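Local coordinates for EF-P arginine 32 rhamnosyl-transferase (PDB 5NV8), which belongs to the EarP family of bacterial rhamnosyltransferases, glycosyltransferases of GT-B type in which two facing Rossmann-like domains enclose a ligand cleft, at residues L37-V42 / S267-D272; G167-R172 / A292-Q297. All coordinates share one frame; numbering follows the deposited sequence.

Interaction 1: L37-V42 / S267-D272; sequences LARQLV and SQDDFD. With TRH (2'-deoxy-thymidine-beta-L-rhamnose), chain B.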
loop_
_atom_site.group_PDB
_atom_site.type_symbol
_atom_site.label_atom_id
_atom_site.label_comp_id
_atom_site.label_asym_id
_atom_site.label_seq_id
_atom_site.Cartn_x
_atom_site.Cartn_y
_atom_site.Cartn_z
ATOM N N LEU A 37 -7.535 -11.647 -0.143
ATOM C CA LEU A 37 -7.722 -12.745 -1.085
ATOM C C LEU A 37 -8.999 -13.524 -0.792
ATOM O O LEU A 37 -9.708 -13.930 -1.720
ATOM C CB LEU A 37 -6.506 -13.671 -1.049
ATOM C CG LEU A 37 -6.614 -15.001 -1.798
ATOM C CD1 LEU A 37 -6.824 -14.765 -3.283
ATOM C CD2 LEU A 37 -5.375 -15.841 -1.557
ATOM N N ALA A 38 -9.316 -13.728 0.492
ATOM C CA ALA A 38 -10.461 -14.562 0.854
ATOM C C ALA A 38 -11.779 -13.952 0.386
ATOM O O ALA A 38 -12.668 -14.676 -0.080
ATOM C CB ALA A 38 -10.485 -14.795 2.364
ATOM N N ARG A 39 -11.935 -12.630 0.509
ATOM C CA ARG A 39 -13.153 -11.994 0.013
ATOM C C ARG A 39 -13.248 -12.094 -1.503
ATOM O O ARG A 39 -14.339 -12.269 -2.054
ATOM C CB ARG A 39 -13.211 -10.526 0.433
ATOM C CG ARG A 39 -12.898 -10.252 1.879
ATOM C CD ARG A 39 -13.243 -8.814 2.237
ATOM N NE ARG A 39 -12.687 -7.841 1.299
ATOM C CZ ARG A 39 -11.490 -7.275 1.431
ATOM N NH1 ARG A 39 -10.718 -7.587 2.462
ATOM N NH2 ARG A 39 -11.065 -6.397 0.533
ATOM N N GLN A 40 -12.110 -11.979 -2.191
ATOM C CA GLN A 40 -12.119 -11.957 -3.648
ATOM C C GLN A 40 -12.517 -13.310 -4.227
ATOM O O GLN A 40 -13.261 -13.371 -5.211
ATOM C CB GLN A 40 -10.747 -11.525 -4.166
ATOM C CG GLN A 40 -10.728 -11.177 -5.643
ATOM C CD GLN A 40 -9.409 -10.578 -6.088
ATOM O OE1 GLN A 40 -8.379 -10.749 -5.434
ATOM N NE2 GLN A 40 -9.432 -9.876 -7.212
ATOM N N LEU A 41 -12.035 -14.408 -3.634
ATOM C CA LEU A 41 -12.384 -15.731 -4.144
ATOM C C LEU A 41 -13.844 -16.082 -3.900
ATOM O O LEU A 41 -14.385 -16.947 -4.598
ATOM C CB LEU A 41 -11.495 -16.807 -3.527
ATOM C CG LEU A 41 -9.988 -16.572 -3.561
ATOM C CD1 LEU A 41 -9.321 -17.345 -2.435
ATOM C CD2 LEU A 41 -9.413 -16.954 -4.917
ATOM N N VAL A 42 -14.484 -15.448 -2.920
ATOM C CA VAL A 42 -15.926 -15.592 -2.759
ATOM C C VAL A 42 -16.664 -14.696 -3.744
ATOM O O VAL A 42 -17.550 -15.147 -4.478
ATOM C CB VAL A 42 -16.337 -15.278 -1.310
ATOM C CG1 VAL A 42 -17.852 -15.208 -1.203
ATOM C CG2 VAL A 42 -15.771 -16.307 -0.353
ATOM N N SER A 267 -11.138 1.155 7.927
ATOM C CA SER A 267 -11.357 -0.076 7.182
ATOM C C SER A 267 -10.421 -0.146 5.979
ATOM O O SER A 267 -9.884 0.864 5.517
ATOM C CB SER A 267 -12.812 -0.177 6.718
ATOM O OG SER A 267 -13.088 0.757 5.688
ATOM N N GLN A 268 -10.223 -1.370 5.480
ATOM C CA GLN A 268 -9.333 -1.567 4.337
ATOM C C GLN A 268 -9.824 -0.803 3.114
ATOM O O GLN A 268 -9.019 -0.289 2.328
ATOM C CB GLN A 268 -9.203 -3.060 4.023
ATOM C CG GLN A 268 -7.783 -3.499 3.696
ATOM C CD GLN A 268 -7.651 -5.000 3.520
ATOM O OE1 GLN A 268 -8.595 -5.679 3.114
ATOM N NE2 GLN A 268 -6.469 -5.524 3.816
ATOM N N ASP A 269 -11.145 -0.711 2.938
ATOM C CA ASP A 269 -11.690 0.031 1.805
ATOM C C ASP A 269 -11.492 1.531 1.981
ATOM O O ASP A 269 -11.208 2.243 1.011
ATOM C CB ASP A 269 -13.173 -0.297 1.629
ATOM C CG ASP A 269 -13.399 -1.660 1.007
ATOM O OD1 ASP A 269 -12.475 -2.177 0.341
ATOM O OD2 ASP A 269 -14.503 -2.216 1.191
ATOM N N ASP A 270 -11.639 2.034 3.209
ATOM C CA ASP A 270 -11.411 3.455 3.438
ATOM C C ASP A 270 -9.935 3.811 3.321
ATOM O O ASP A 270 -9.600 4.948 2.968
ATOM C CB ASP A 270 -11.964 3.867 4.801
ATOM C CG ASP A 270 -13.469 4.057 4.783
ATOM O OD1 ASP A 270 -13.959 4.871 3.973
ATOM O OD2 ASP A 270 -14.164 3.397 5.581
ATOM N N PHE A 271 -9.040 2.860 3.602
ATOM C CA PHE A 271 -7.624 3.092 3.342
ATOM C C PHE A 271 -7.354 3.248 1.850
ATOM O O PHE A 271 -6.451 3.997 1.462
ATOM C CB PHE A 271 -6.782 1.955 3.923
ATOM C CG PHE A 271 -5.304 2.133 3.721
ATOM C CD1 PHE A 271 -4.591 3.048 4.479
ATOM C CD2 PHE A 271 -4.625 1.387 2.769
ATOM C CE1 PHE A 271 -3.232 3.220 4.292
ATOM C CE2 PHE A 271 -3.263 1.551 2.580
ATOM C CZ PHE A 271 -2.566 2.470 3.341
ATOM N N ASP A 272 -8.117 2.547 1.004
ATOM C CA ASP A 272 -8.044 2.799 -0.432
ATOM C C ASP A 272 -8.501 4.215 -0.759
ATOM O O ASP A 272 -7.871 4.909 -1.566
ATOM C CB ASP A 272 -8.891 1.780 -1.197
ATOM C CG ASP A 272 -8.214 0.427 -1.321
ATOM O OD1 ASP A 272 -6.973 0.384 -1.474
ATOM O OD2 ASP A 272 -8.929 -0.597 -1.271
HETATM O O4P TRH B . 4.242 -3.793 7.341
HETATM P P2 TRH B . 2.971 -4.434 6.919
HETATM O O3P TRH B . 1.843 -4.364 8.077
HETATM O O1 TRH B . 3.164 -5.978 6.505
HETATM C C1 TRH B . 4.485 -6.549 6.602
HETATM C C2 TRH B . 4.507 -7.976 6.037
HETATM O O2 TRH B . 3.289 -8.665 6.322
HETATM C C3 TRH B . 5.642 -8.782 6.680
HETATM O O3 TRH B . 5.218 -9.266 7.961
HETATM C C4 TRH B . 6.849 -7.887 6.867
HETATM O O4 TRH B . 7.233 -7.343 5.591
HETATM O OPP TRH B . 2.335 -3.660 5.650
HETATM P P TRH B . 1.191 -4.367 4.784
HETATM O O1P TRH B . 1.633 -5.619 4.120
HETATM O O2P TRH B . 0.665 -3.282 3.710
HETATM O "O5'" TRH B . -0.068 -4.601 5.758
HETATM C "C5'" TRH B . -0.910 -3.504 6.107
HETATM C "C4'" TRH B . -2.355 -3.967 6.024
HETATM O "O4'" TRH B . -3.123 -3.070 6.873
HETATM C "C3'" TRH B . -2.872 -3.710 4.623
HETATM O "O3'" TRH B . -4.135 -4.365 4.455
HETATM C "C2'" TRH B . -3.101 -2.220 4.730
HETATM C "C1'" TRH B . -3.967 -2.326 5.961
HETATM N N11 TRH B . -4.359 -1.028 6.552
HETATM C C21 TRH B . -5.653 -0.814 6.819
HETATM O O21 TRH B . -6.491 -1.678 6.563
HETATM N N31 TRH B . -6.065 0.387 7.387
HETATM C C41 TRH B . -5.142 1.382 7.688
HETATM O O41 TRH B . -5.533 2.436 8.188
HETATM C C51 TRH B . -3.798 1.164 7.418
HETATM C C5A TRH B . -2.868 2.152 7.716
HETATM C C61 TRH B . -3.398 -0.044 6.851
#
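R39 and Q268 place two hydrogen bonds in series between helix 30-43 and the bound 2'-deoxy-thymidine-beta-L-rhamnose, although their CA atoms lie 11.9 Å apart. Helix 30-43, beside strands 17-20 and 48-51, here faces helix 268-277 of the other Rossmann-like domain, so the contact spans the ligand cleft of the GT-B fold at the surface. Long side chains suit this gap. The R39 chain bends at chi3 (-50°), which turns its guanidinium toward Q268, whose own chain is extended beyond CG. R39 NH1 donates to Q268 OE1 at 2.9 Å, meeting the oxygen almost head-on with a C=O...N angle of 171°. The guanidinium and amide planes stand 59° apart. On the other branch of the amide, Q268 NE2 gives a nearly straight 2.7 Å hydrogen bond to O3' of the ligand, with a weak additional bond to the carbonyl of G32. Glutamine suits the position because its amide accepts on one side and donates on the other, and bonds at both branches fix its rotation.

F271 covers the base: ligand C61 lies 4.0 Å above the ring plane of F271, over its centre, and F271 CD1 is 3.6 Å from ligand C51. The start of helix 268-277 is pinned by S267, whose OG accepts from D270 N at 3.1 Å as an N-cap and donates to D270 OD2.

D269 OD1 is 4.5 Å from R39 NH2, obliquely placed, and probably adds only a general charge attraction, no N-H pointing at it; W35 adds a cation-pi contact to R39. The arginine would probably polarise the amide and make its N-H a slightly better donor, consistent with R39 being a second-shell residue that helps hold Q268 for O3'.

Interaction 2: G167-R172 / A292-Q297; sequences GSLLAR and AQWAGQ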
loop_
_atom_site.group_PDB
_atom_site.type_symbol
_atom_site.label_atom_id
_atom_site.label_comp_id
_atom_site.label_asym_id
_atom_site.label_seq_id
_atom_site.Cartn_x
_atom_site.Cartn_y
_atom_site.Cartn_z
ATOM N N GLY A 167 -11.673 -6.956 -9.403
ATOM C CA GLY A 167 -12.147 -6.704 -10.755
ATOM C C GLY A 167 -12.608 -5.279 -10.999
ATOM O O GLY A 167 -12.388 -4.732 -12.083
ATOM N N SER A 168 -13.242 -4.653 -10.005
ATOM C CA SER A 168 -13.801 -3.315 -10.168
ATOM C C SER A 168 -12.999 -2.243 -9.436
ATOM O O SER A 168 -13.499 -1.132 -9.238
ATOM C CB SER A 168 -15.256 -3.287 -9.699
ATOM O OG SER A 168 -15.338 -3.416 -8.289
ATOM N N LEU A 169 -11.763 -2.546 -9.037
ATOM C CA LEU A 169 -10.996 -1.596 -8.237
ATOM C C LEU A 169 -10.644 -0.348 -9.040
ATOM O O LEU A 169 -10.904 0.777 -8.601
ATOM C CB LEU A 169 -9.730 -2.263 -7.700
ATOM C CG LEU A 169 -8.839 -1.348 -6.860
ATOM C CD1 LEU A 169 -9.594 -0.870 -5.635
ATOM C CD2 LEU A 169 -7.559 -2.064 -6.460
ATOM N N LEU A 170 -10.039 -0.532 -10.218
ATOM C CA LEU A 170 -9.658 0.610 -11.043
ATOM C C LEU A 170 -10.871 1.463 -11.399
ATOM O O LEU A 170 -10.792 2.697 -11.398
ATOM C CB LEU A 170 -8.949 0.132 -12.309
ATOM C CG LEU A 170 -7.570 -0.515 -12.152
ATOM C CD1 LEU A 170 -6.795 -0.418 -13.456
ATOM C CD2 LEU A 170 -6.784 0.113 -11.011
ATOM N N ALA A 171 -12.005 0.823 -11.696
ATOM C CA ALA A 171 -13.215 1.580 -12.001
ATOM C C ALA A 171 -13.714 2.344 -10.779
ATOM O O ALA A 171 -14.128 3.503 -10.895
ATOM C CB ALA A 171 -14.303 0.646 -12.533
ATOM N N ARG A 172 -13.685 1.712 -9.602
ATOM C CA ARG A 172 -14.078 2.410 -8.379
ATOM C C ARG A 172 -13.108 3.533 -8.041
ATOM O O ARG A 172 -13.503 4.525 -7.417
ATOM C CB ARG A 172 -14.171 1.425 -7.212
ATOM C CG ARG A 172 -15.382 0.504 -7.261
ATOM C CD ARG A 172 -15.482 -0.358 -6.009
ATOM N NE ARG A 172 -14.674 -1.570 -6.113
ATOM C CZ ARG A 172 -13.522 -1.755 -5.475
ATOM N NH1 ARG A 172 -13.041 -0.804 -4.684
ATOM N NH2 ARG A 172 -12.850 -2.891 -5.627
ATOM N N ALA A 292 -1.167 1.060 -3.127
ATOM C CA ALA A 292 -0.781 2.390 -3.585
ATOM C C ALA A 292 -0.408 2.389 -5.061
ATOM O O ALA A 292 -0.528 3.423 -5.727
ATOM C CB ALA A 292 0.376 2.926 -2.741
ATOM N N GLN A 293 0.050 1.248 -5.587
ATOM C CA GLN A 293 0.328 1.163 -7.016
ATOM C C GLN A 293 -0.961 1.239 -7.827
ATOM O O GLN A 293 -1.008 1.910 -8.865
ATOM C CB GLN A 293 1.105 -0.120 -7.328
ATOM C CG GLN A 293 2.528 -0.134 -6.765
ATOM C CD GLN A 293 3.260 -1.447 -7.001
ATOM O OE1 GLN A 293 3.586 -1.794 -8.136
ATOM N NE2 GLN A 293 3.523 -2.181 -5.925
ATOM N N TRP A 294 -2.021 0.567 -7.365
ATOM C CA TRP A 294 -3.326 0.706 -8.001
ATOM C C TRP A 294 -3.909 2.101 -7.820
ATOM O O TRP A 294 -4.717 2.531 -8.649
ATOM C CB TRP A 294 -4.310 -0.332 -7.456
ATOM C CG TRP A 294 -3.856 -1.770 -7.581
ATOM C CD1 TRP A 294 -3.923 -2.729 -6.614
ATOM C CD2 TRP A 294 -3.276 -2.405 -8.734
ATOM N NE1 TRP A 294 -3.424 -3.918 -7.088
ATOM C CE2 TRP A 294 -3.020 -3.746 -8.385
ATOM C CE3 TRP A 294 -2.953 -1.971 -10.024
ATOM C CZ2 TRP A 294 -2.452 -4.654 -9.278
ATOM C CZ3 TRP A 294 -2.387 -2.872 -10.905
ATOM C CH2 TRP A 294 -2.143 -4.198 -10.529
ATOM N N ALA A 295 -3.510 2.819 -6.764
ATOM C CA ALA A 295 -3.993 4.184 -6.563
ATOM C C ALA A 295 -3.540 5.120 -7.680
ATOM O O ALA A 295 -4.225 6.108 -7.972
ATOM C CB ALA A 295 -3.528 4.717 -5.208
ATOM N N GLY A 296 -2.396 4.839 -8.304
ATOM C CA GLY A 296 -1.949 5.600 -9.453
ATOM C C GLY A 296 -1.260 6.920 -9.160
ATOM O O GLY A 296 -0.884 7.619 -10.108
ATOM N N GLN A 297 -1.077 7.285 -7.893
ATOM C CA GLN A 297 -0.412 8.530 -7.533
ATOM C C GLN A 297 1.054 8.284 -7.205
ATOM O O GLN A 297 1.458 7.147 -6.944
ATOM C CB GLN A 297 -1.112 9.179 -6.331
ATOM C CG GLN A 297 -2.616 9.300 -6.482
ATOM C CD GLN A 297 -3.016 10.437 -7.402
ATOM O OE1 GLN A 297 -2.967 10.305 -8.625
ATOM N NE2 GLN A 297 -3.420 11.560 -6.816
#
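L170 and W294 bring the two backbones nearest, 7.0 Å between CA atoms, where the first turn of helix 169-177 meets the last turn of helix 287-295. The latter is the helix of a beta-alpha-beta crossover, joining the adjacent parallel strands 280-284 and 299-302 of the Rossmann-like domain. Its end is marked by G296, whose positive phi is easily adopted by a residue without a side chain and lets the chain turn off toward strand 299-302.

The contact across the gap is apolar. L169 has CG anti to its own backbone nitrogen (chi1 179°), an arrangement that sends CD2 to the pyrrole side of the indole, 3.7 Å from W294 CD1 and 3.8 Å from W294 CB. The two side chains cross at about a right angle, and the methyl approaches the ring obliquely. L170 contributes its CD2 too, 4.0 Å from W294 O and 4.4 Å from W294 CB, so neighbouring leucines touch the base of one tryptophan. Leucine suits L169's place because its branched end puts one methyl against the CB-CD1 corner and offers no polar group there. The tryptophan needs a polar partner as well as a greasy one: its buried NE1 is hydrogen-bonded to L164 O, while A373 of helix 358-373 touches both L170 and W294.

On the outer side of helix 169-177, S168 occupies the N-cap position, yet its hydroxyl serves R172 instead. R172 NE donates to S168 OG at 2.9 Å, with the oxygen in the guanidinium plane, and L169 CA lies 3.4 Å above the plane of the R172 guanidinium, offset toward its rim.

How the interactions relate
The four segments alternate along the chain, 37-42, 167-172, 267-272 and then 292-297, so the two contacts interlock in sequence. Their centres are about 13 Å apart, and they touch where Q40 NE2 lies 4.3 Å from G167 N; E44, just after helix 30-43, bonds G167 N and, weakly, Q40 NE2. Interaction 1 joins the two halves of the fold at the ligand cleft. Interaction 2 lies where helix 169-177 meets helix 287-295, which packs beside the six-stranded sheet between strands 280-284 and 299-302, with W276 of helix 268-277 touching L169. Helix 268-277 thus borders both, the ligand cleft on one hand and buried apolar packing on the other.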